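Local coordinates for possible protein of nuclear scaffold (Encephalitozoon cuniculi, PDB 3KAE), which probably serves as the Cdc27 (APC3) subunit of the anaphase-promoting complex, its N-terminal domain here forming a homodimer of tetratricopeptide repeats, at residues V42-G47 with K65-L70; S87-K92 with E114-L119; V181-E186 with V196-E201. All blocks are in the same frame, centred on the assembly; numbering follows the deposited sequence.

In the fold
The three contacts follow one another along the all-helical chain, each closing before the next opens. Interactions 1 and 2 adjoin: their centres are 16 Å apart, and helix 62-74, which supplies Tyr-67 and Leu-70 to interaction 1, is followed in the chain by helix 78-89, which supplies Ile-88 and Leu-89 to interaction 2. Tyr-66 CD1 lies 3.7 Å from Phe-116 CE1, so side-chain packing runs from one contact into the other. Both also have segment residues in reach of the second subunit. Interaction 3 is remote, its centre 36 Å from that of interaction 1 and 32 Å from that of interaction 2, and no other chain touches its segments.

Interaction 1: V42-G47 with K65-L70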
# COMPACT_ATOMS: atom_id res chain seq x y z
N VAL C 42 6.38 -4.59 -4.19
CA VAL C 42 6.69 -3.17 -4.02
C VAL C 42 6.13 -2.36 -5.19
O VAL C 42 5.65 -1.24 -5.01
CB VAL C 42 8.20 -2.95 -3.82
CG1 VAL C 42 8.51 -1.47 -3.76
CG2 VAL C 42 8.66 -3.65 -2.55
N LEU C 43 6.14 -2.96 -6.37
CA LEU C 43 5.55 -2.31 -7.54
C LEU C 43 4.03 -2.19 -7.36
O LEU C 43 3.42 -1.16 -7.71
CB LEU C 43 5.88 -3.13 -8.79
CG LEU C 43 6.53 -2.55 -10.05
CD1 LEU C 43 7.38 -1.33 -9.79
CD2 LEU C 43 7.38 -3.62 -10.74
N TYR C 44 3.42 -3.24 -6.82
CA TYR C 44 1.98 -3.22 -6.55
C TYR C 44 1.70 -2.10 -5.55
O TYR C 44 0.85 -1.24 -5.79
CB TYR C 44 1.47 -4.57 -6.02
CG TYR C 44 0.01 -4.52 -5.61
CD1 TYR C 44 -1.00 -4.76 -6.54
CD2 TYR C 44 -0.36 -4.16 -4.32
CE1 TYR C 44 -2.33 -4.69 -6.19
CE2 TYR C 44 -1.70 -4.10 -3.95
CZ TYR C 44 -2.68 -4.36 -4.90
OH TYR C 44 -4.00 -4.28 -4.55
N LEU C 45 2.44 -2.09 -4.45
CA LEU C 45 2.26 -1.08 -3.43
C LEU C 45 2.38 0.34 -3.97
O LEU C 45 1.75 1.26 -3.46
CB LEU C 45 3.22 -1.29 -2.26
CG LEU C 45 2.96 -2.55 -1.44
CD1 LEU C 45 4.13 -2.82 -0.48
CD2 LEU C 45 1.61 -2.46 -0.68
N ASN C 46 3.20 0.50 -5.01
CA ASN C 46 3.43 1.83 -5.56
C ASN C 46 2.40 2.19 -6.61
O ASN C 46 2.51 3.22 -7.28
CB ASN C 46 4.85 1.94 -6.13
CG ASN C 46 5.26 3.37 -6.40
OD1 ASN C 46 5.87 3.68 -7.43
ND2 ASN C 46 4.91 4.26 -5.48
N GLY C 47 1.39 1.33 -6.75
CA GLY C 47 0.30 1.56 -7.68
C GLY C 47 0.61 1.21 -9.12
O GLY C 47 -0.12 1.62 -10.02
N LYS C 65 0.48 -15.59 -8.12
CA LYS C 65 -0.84 -15.67 -8.73
C LYS C 65 -1.84 -14.81 -7.98
O LYS C 65 -2.72 -14.19 -8.57
CB LYS C 65 -1.32 -17.12 -8.80
CG LYS C 65 -0.63 -17.92 -9.89
CD LYS C 65 -0.86 -17.28 -11.24
CE LYS C 65 -0.20 -18.09 -12.35
NZ LYS C 65 -0.35 -17.47 -13.70
N TYR C 66 -1.67 -14.72 -6.67
CA TYR C 66 -2.51 -13.83 -5.87
C TYR C 66 -2.32 -12.35 -6.26
O TYR C 66 -3.28 -11.66 -6.59
CB TYR C 66 -2.30 -14.06 -4.37
CG TYR C 66 -3.25 -13.27 -3.52
CD1 TYR C 66 -4.60 -13.60 -3.46
CD2 TYR C 66 -2.81 -12.17 -2.80
CE1 TYR C 66 -5.47 -12.85 -2.71
CE2 TYR C 66 -3.67 -11.44 -2.03
CZ TYR C 66 -5.00 -11.78 -2.00
OH TYR C 66 -5.83 -11.03 -1.23
N TYR C 67 -1.07 -11.87 -6.25
CA TYR C 67 -0.81 -10.48 -6.67
C TYR C 67 -1.19 -10.28 -8.14
O TYR C 67 -1.59 -9.20 -8.56
CB TYR C 67 0.65 -10.07 -6.40
CG TYR C 67 0.80 -9.58 -4.99
CD1 TYR C 67 1.10 -10.45 -3.96
CD2 TYR C 67 0.59 -8.25 -4.68
CE1 TYR C 67 1.20 -10.00 -2.66
CE2 TYR C 67 0.68 -7.80 -3.38
CZ TYR C 67 0.98 -8.68 -2.37
OH TYR C 67 1.10 -8.22 -1.07
N GLU C 68 -1.09 -11.35 -8.91
CA GLU C 68 -1.49 -11.26 -10.28
C GLU C 68 -2.97 -10.90 -10.36
O GLU C 68 -3.35 -9.96 -11.07
CB GLU C 68 -1.22 -12.59 -10.97
CG GLU C 68 -1.00 -12.48 -12.44
CD GLU C 68 -0.60 -13.79 -13.06
OE1 GLU C 68 0.51 -14.30 -12.77
OE2 GLU C 68 -1.40 -14.32 -13.85
N SER C 69 -3.79 -11.65 -9.62
CA SER C 69 -5.22 -11.39 -9.53
C SER C 69 -5.50 -9.96 -9.04
O SER C 69 -6.35 -9.27 -9.60
CB SER C 69 -5.90 -12.40 -8.61
OG SER C 69 -7.31 -12.40 -8.82
N LEU C 70 -4.77 -9.50 -8.03
CA LEU C 70 -4.96 -8.12 -7.56
C LEU C 70 -4.70 -7.10 -8.67
O LEU C 70 -5.48 -6.15 -8.83
CB LEU C 70 -4.07 -7.79 -6.36
CG LEU C 70 -4.20 -8.65 -5.11
CD1 LEU C 70 -3.20 -8.14 -4.04
CD2 LEU C 70 -5.64 -8.62 -4.60
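An edge-to-face aromatic pair, Tyr-44 with Tyr-67, joins the last turn of helix 36-45 to helix 62-74 in a buried, apolar contact. The ring centroids lie 5.4 Å apart with planes at 79°, and the edge of Tyr-67 is turned to the face of Tyr-44: Tyr-67 CD2 stands 3.9 Å from Tyr-44 CG. One turn on, Leu-70 meets the outer half of the same tyrosine. Its CB is 3.6 Å from Tyr-44 CE1, while CD1 lies over the ring face that Tyr-67 also approaches. Tyr-44 extends across to the second helix because its CG is anti to the backbone N (chi1 175°). No hydrogen bond links the segments; the Tyr-67 hydroxyl bonds instead to Arg-16 of the second subunit, whose side chain also packs on Tyr-44 and Leu-70. Just past Tyr-44 the helix ends in a Schellman motif, with Gly-47 at positive phi as the C-prime residue and Gly-47 N bonded to Tyr-44 O at 2.8 Å. Helix 49-57 separates the two helices in sequence, so the contact, which adjoins the homodimer interface, joins a helix to the next but one, as in the stacked helices of tetratricopeptide repeat proteins.

Interaction 2: S87-K92 with E114-L119; sequences SILEGK and EFFESL
The Phe-116 ring receives Ile-88 CG2 over one face, 4.1 Å above the plane and displaced toward the rim, whereas Leu-89 CD2 comes at it obliquely, 3.8 Å from Phe-116 CD2. Together these contacts pack the last turn of helix 78-89 against helix 113-126, within the helical array of a tetratricopeptide repeat protein. Both branches of Ile-88 are used: CG2 faces Phe-116 CZ, and CD1, at the end of the longer branch, reaches to 4.1 Å from Phe-116 CE1. This side chain and the ring cross at about a right angle. Leu-89 lies nearer the base of the phenylalanine, where its CD1 and CG border Phe-116 CB. The chi1 of Phe-116 (-46°) sets its CG anti to the carbonyl carbon, and from there the ring reaches the two aliphatic side chains. Leu-85, one turn earlier on helix 78-89, and Val-108, in the loop leading into helix 113-126, also touch the ring.

No hydrogen bond crosses between the segments, so the evidence is for an apolar contact with a buried carboxylate beside Leu-89. That group belongs to Glu-117, whose OE1 is hydrogen-bonded to His-136 of helix 130-143 and so satisfied. Just past Leu-89 in the chain, helix 78-89 closes in a Schellman motif: Gly-91 has positive phi, Gly-91 N bonds to Ile-88 O at 2.7 Å, and Lys-92 N bonds to Ser-87 O at 2.8 Å. The bend of Glu-117 at chi2 (-69°) brings its carboxylate up to the leucine tip, the two side chains crossing at a slant, with OE2 3.5 Å from Leu-89 CD1.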
# COMPACT_ATOMS: atom_id res chain seq x y z
N SER C 87 -6.03 -20.89 -10.22
CA SER C 87 -4.76 -21.62 -10.28
C SER C 87 -4.34 -22.06 -8.88
O SER C 87 -3.88 -23.17 -8.69
CB SER C 87 -3.66 -20.76 -10.90
OG SER C 87 -3.91 -20.50 -12.27
N ILE C 88 -4.51 -21.17 -7.91
CA ILE C 88 -4.16 -21.47 -6.53
C ILE C 88 -5.10 -22.51 -5.94
O ILE C 88 -4.66 -23.57 -5.50
CB ILE C 88 -4.24 -20.21 -5.65
CG1 ILE C 88 -3.49 -19.04 -6.31
CG2 ILE C 88 -3.70 -20.51 -4.25
CD1 ILE C 88 -3.48 -17.76 -5.49
N LEU C 89 -6.39 -22.18 -5.93
CA LEU C 89 -7.40 -23.06 -5.36
C LEU C 89 -7.42 -24.43 -6.02
O LEU C 89 -7.71 -25.43 -5.37
CB LEU C 89 -8.77 -22.39 -5.46
CG LEU C 89 -8.94 -21.26 -4.45
CD1 LEU C 89 -10.38 -20.75 -4.44
CD2 LEU C 89 -8.54 -21.74 -3.05
N GLU C 90 -7.11 -24.47 -7.31
CA GLU C 90 -7.00 -25.72 -8.05
C GLU C 90 -5.64 -26.39 -7.82
O GLU C 90 -5.39 -27.48 -8.30
CB GLU C 90 -7.23 -25.50 -9.55
CG GLU C 90 -8.61 -24.97 -9.89
CD GLU C 90 -8.78 -24.70 -11.38
OE1 GLU C 90 -7.87 -25.08 -12.16
OE2 GLU C 90 -9.81 -24.12 -11.77
N GLY C 91 -4.78 -25.71 -7.07
CA GLY C 91 -3.48 -26.26 -6.72
C GLY C 91 -2.52 -26.51 -7.86
O GLY C 91 -1.86 -27.54 -7.91
N LYS C 92 -2.44 -25.56 -8.79
CA LYS C 92 -1.50 -25.66 -9.91
C LYS C 92 -0.34 -24.65 -9.81
O LYS C 92 0.18 -24.18 -10.83
CB LYS C 92 -2.25 -25.52 -11.24
N GLU C 114 -10.08 -18.14 2.85
CA GLU C 114 -11.08 -17.08 3.01
C GLU C 114 -10.79 -15.93 2.04
O GLU C 114 -11.68 -15.46 1.34
CB GLU C 114 -11.08 -16.53 4.44
CG GLU C 114 -10.64 -17.52 5.49
CD GLU C 114 -9.22 -17.30 5.96
OE1 GLU C 114 -8.94 -16.23 6.54
OE2 GLU C 114 -8.39 -18.21 5.77
N PHE C 115 -9.52 -15.51 2.01
CA PHE C 115 -9.08 -14.40 1.15
C PHE C 115 -9.28 -14.64 -0.35
O PHE C 115 -9.66 -13.72 -1.07
CB PHE C 115 -7.63 -14.06 1.46
CG PHE C 115 -7.45 -13.46 2.81
CD1 PHE C 115 -7.74 -12.13 3.04
CD2 PHE C 115 -7.04 -14.25 3.88
CE1 PHE C 115 -7.59 -11.58 4.29
CE2 PHE C 115 -6.91 -13.71 5.14
CZ PHE C 115 -7.18 -12.37 5.34
N PHE C 116 -9.06 -15.87 -0.80
CA PHE C 116 -9.27 -16.24 -2.21
C PHE C 116 -10.76 -16.30 -2.58
O PHE C 116 -11.16 -15.77 -3.62
CB PHE C 116 -8.60 -17.59 -2.54
CG PHE C 116 -7.20 -17.73 -2.01
CD1 PHE C 116 -6.25 -16.76 -2.26
CD2 PHE C 116 -6.83 -18.85 -1.27
CE1 PHE C 116 -4.96 -16.89 -1.78
CE2 PHE C 116 -5.54 -18.98 -0.79
CZ PHE C 116 -4.61 -18.00 -1.04
N GLU C 117 -11.56 -16.94 -1.74
CA GLU C 117 -13.01 -17.03 -1.96
C GLU C 117 -13.66 -15.66 -1.92
O GLU C 117 -14.59 -15.38 -2.68
CB GLU C 117 -13.66 -17.95 -0.92
CG GLU C 117 -13.19 -19.40 -1.01
CD GLU C 117 -13.67 -20.10 -2.26
OE1 GLU C 117 -14.50 -19.51 -2.98
OE2 GLU C 117 -13.23 -21.24 -2.52
N SER C 118 -13.16 -14.80 -1.03
CA SER C 118 -13.66 -13.44 -0.92
C SER C 118 -13.40 -12.66 -2.20
O SER C 118 -14.30 -12.03 -2.76
CB SER C 118 -13.02 -12.74 0.27
OG SER C 118 -13.34 -11.36 0.28
N LEU C 119 -12.15 -12.71 -2.66
CA LEU C 119 -11.73 -12.02 -3.87
C LEU C 119 -12.47 -12.61 -5.06
O LEU C 119 -12.91 -11.90 -5.96
CB LEU C 119 -10.22 -12.16 -4.03
CG LEU C 119 -9.36 -11.12 -4.78
CD1 LEU C 119 -9.00 -11.59 -6.16
CD2 LEU C 119 -10.01 -9.72 -4.81

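Interaction 3: V181-E186 with V196-E201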
# COMPACT_ATOMS: atom_id res chain seq x y z
N VAL C 181 -22.28 -9.00 13.23
CA VAL C 181 -23.03 -9.74 12.24
C VAL C 181 -24.37 -10.23 12.82
O VAL C 181 -25.40 -10.13 12.16
CB VAL C 181 -22.24 -10.95 11.73
CG1 VAL C 181 -22.99 -11.65 10.62
CG2 VAL C 181 -20.85 -10.52 11.26
N SER C 182 -24.34 -10.76 14.04
CA SER C 182 -25.54 -11.21 14.72
C SER C 182 -26.56 -10.09 14.81
O SER C 182 -27.74 -10.27 14.49
CB SER C 182 -25.19 -11.70 16.13
OG SER C 182 -24.16 -12.67 16.10
N ASP C 183 -26.09 -8.92 15.27
CA ASP C 183 -26.96 -7.77 15.44
C ASP C 183 -27.59 -7.37 14.12
O ASP C 183 -28.79 -7.06 14.07
CB ASP C 183 -26.18 -6.60 16.04
CG ASP C 183 -25.77 -6.86 17.47
OD1 ASP C 183 -26.08 -7.94 18.01
OD2 ASP C 183 -25.12 -5.97 18.06
N SER C 184 -26.79 -7.41 13.07
CA SER C 184 -27.22 -7.04 11.73
C SER C 184 -28.30 -7.99 11.24
O SER C 184 -29.32 -7.57 10.69
CB SER C 184 -26.04 -7.02 10.74
OG SER C 184 -25.05 -6.08 11.13
N ILE C 185 -28.09 -9.28 11.43
CA ILE C 185 -29.08 -10.24 10.98
C ILE C 185 -30.39 -9.94 11.72
O ILE C 185 -31.48 -9.86 11.12
CB ILE C 185 -28.65 -11.70 11.26
CG1 ILE C 185 -27.39 -12.06 10.49
CG2 ILE C 185 -29.78 -12.65 10.86
CD1 ILE C 185 -26.81 -13.41 10.88
N GLU C 186 -30.28 -9.74 13.02
CA GLU C 186 -31.45 -9.48 13.83
C GLU C 186 -32.16 -8.18 13.45
O GLU C 186 -33.39 -8.15 13.36
CB GLU C 186 -31.11 -9.45 15.32
CG GLU C 186 -32.33 -9.17 16.19
CD GLU C 186 -32.00 -9.04 17.67
OE1 GLU C 186 -30.91 -9.50 18.08
OE2 GLU C 186 -32.84 -8.49 18.42
N VAL C 196 -30.23 -0.05 17.12
CA VAL C 196 -29.83 1.23 16.52
C VAL C 196 -29.23 2.17 17.55
O VAL C 196 -28.25 2.85 17.28
CB VAL C 196 -31.04 1.94 15.89
CG1 VAL C 196 -30.63 3.32 15.39
CG2 VAL C 196 -31.63 1.11 14.76
N LYS C 197 -29.85 2.22 18.72
CA LYS C 197 -29.39 3.09 19.79
C LYS C 197 -28.07 2.58 20.34
O LYS C 197 -27.21 3.37 20.72
CB LYS C 197 -30.45 3.15 20.90
N LYS C 198 -27.91 1.27 20.37
CA LYS C 198 -26.69 0.65 20.86
C LYS C 198 -25.47 1.03 20.01
O LYS C 198 -24.40 1.35 20.53
CB LYS C 198 -26.85 -0.87 20.89
CG LYS C 198 -25.53 -1.64 20.93
CD LYS C 198 -25.73 -3.11 20.60
CE LYS C 198 -24.47 -3.91 20.91
NZ LYS C 198 -24.58 -5.35 20.58
N TYR C 199 -25.64 1.01 18.69
CA TYR C 199 -24.56 1.30 17.75
C TYR C 199 -24.42 2.79 17.45
O TYR C 199 -23.45 3.22 16.83
CB TYR C 199 -24.75 0.52 16.46
CG TYR C 199 -24.34 -0.93 16.57
CD1 TYR C 199 -23.04 -1.33 16.26
CD2 TYR C 199 -25.24 -1.91 16.99
CE1 TYR C 199 -22.65 -2.65 16.37
CE2 TYR C 199 -24.85 -3.24 17.10
CZ TYR C 199 -23.54 -3.60 16.78
OH TYR C 199 -23.10 -4.90 16.87
N MET C 200 -25.39 3.58 17.90
CA MET C 200 -25.40 5.02 17.68
C MET C 200 -24.24 5.65 18.46
O MET C 200 -23.68 6.68 18.05
CB MET C 200 -26.75 5.58 18.14
CG MET C 200 -27.16 6.92 17.56
SD MET C 200 -28.83 7.39 18.12
CE MET C 200 -29.85 6.66 16.83
N GLU C 201 -23.86 5.02 19.57
CA GLU C 201 -22.81 5.54 20.44
C GLU C 201 -21.41 5.33 19.87
O GLU C 201 -20.45 5.95 20.34
CB GLU C 201 -22.90 4.91 21.84
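Asp-183 and the pair Lys-198 and Tyr-199 meet through a single carboxylate oxygen. OD2 of Asp-183 accepts a hydrogen bond from Lys-198 NZ at 2.7 Å, which is also a salt bridge, and a second from Tyr-199 OH at 2.6 Å. The two donors arrive differently. Lys-198 NZ meets the syn lone pair of Asp-183 OD2, on the side of the other carboxylate oxygen, while the tyrosine hydroxyl comes from above the carboxylate plane, 41° out of it. Two bonds on one oxygen restrict rotation of the group, and the neighbouring ammonium probably favours its negative charge.

Conformation explains how two residues adjacent in sequence reach the same atom. Lys-198 places CG anti to the backbone N (chi1 161°) and then runs extended to NZ, so that it spans the gap at nearly full length. Tyr-199 takes the other course: its CG is anti to the carbonyl carbon, which carries the ring toward helix 176-190. Asp-183 OD2 lies near the ring plane, alongside the CE2-CZ-OH edge rather than beyond the hydroxyl, and the carboxylate and ring planes are 82° apart. It comes within 2.9 Å of Tyr-199 CE2, a close approach that makes its exact placement doubtful.

The contact ties helix 176-190 to helix 193-200, which follow each other in the helical array of this tetratricopeptide repeat domain. The closest alpha carbons, those of Asp-183 and Val-196, are 9.5 Å apart, a wide spacing bridged here by polar side chains. Helix 206-220 packs beside the bond: Phe-210 stacks on the Tyr-199 ring and also touches Asp-183. Lys-198 has a second acidic partner, Glu-179, one turn before Asp-183 on the same helix, so Asp-183 and Glu-179 share its ammonium group.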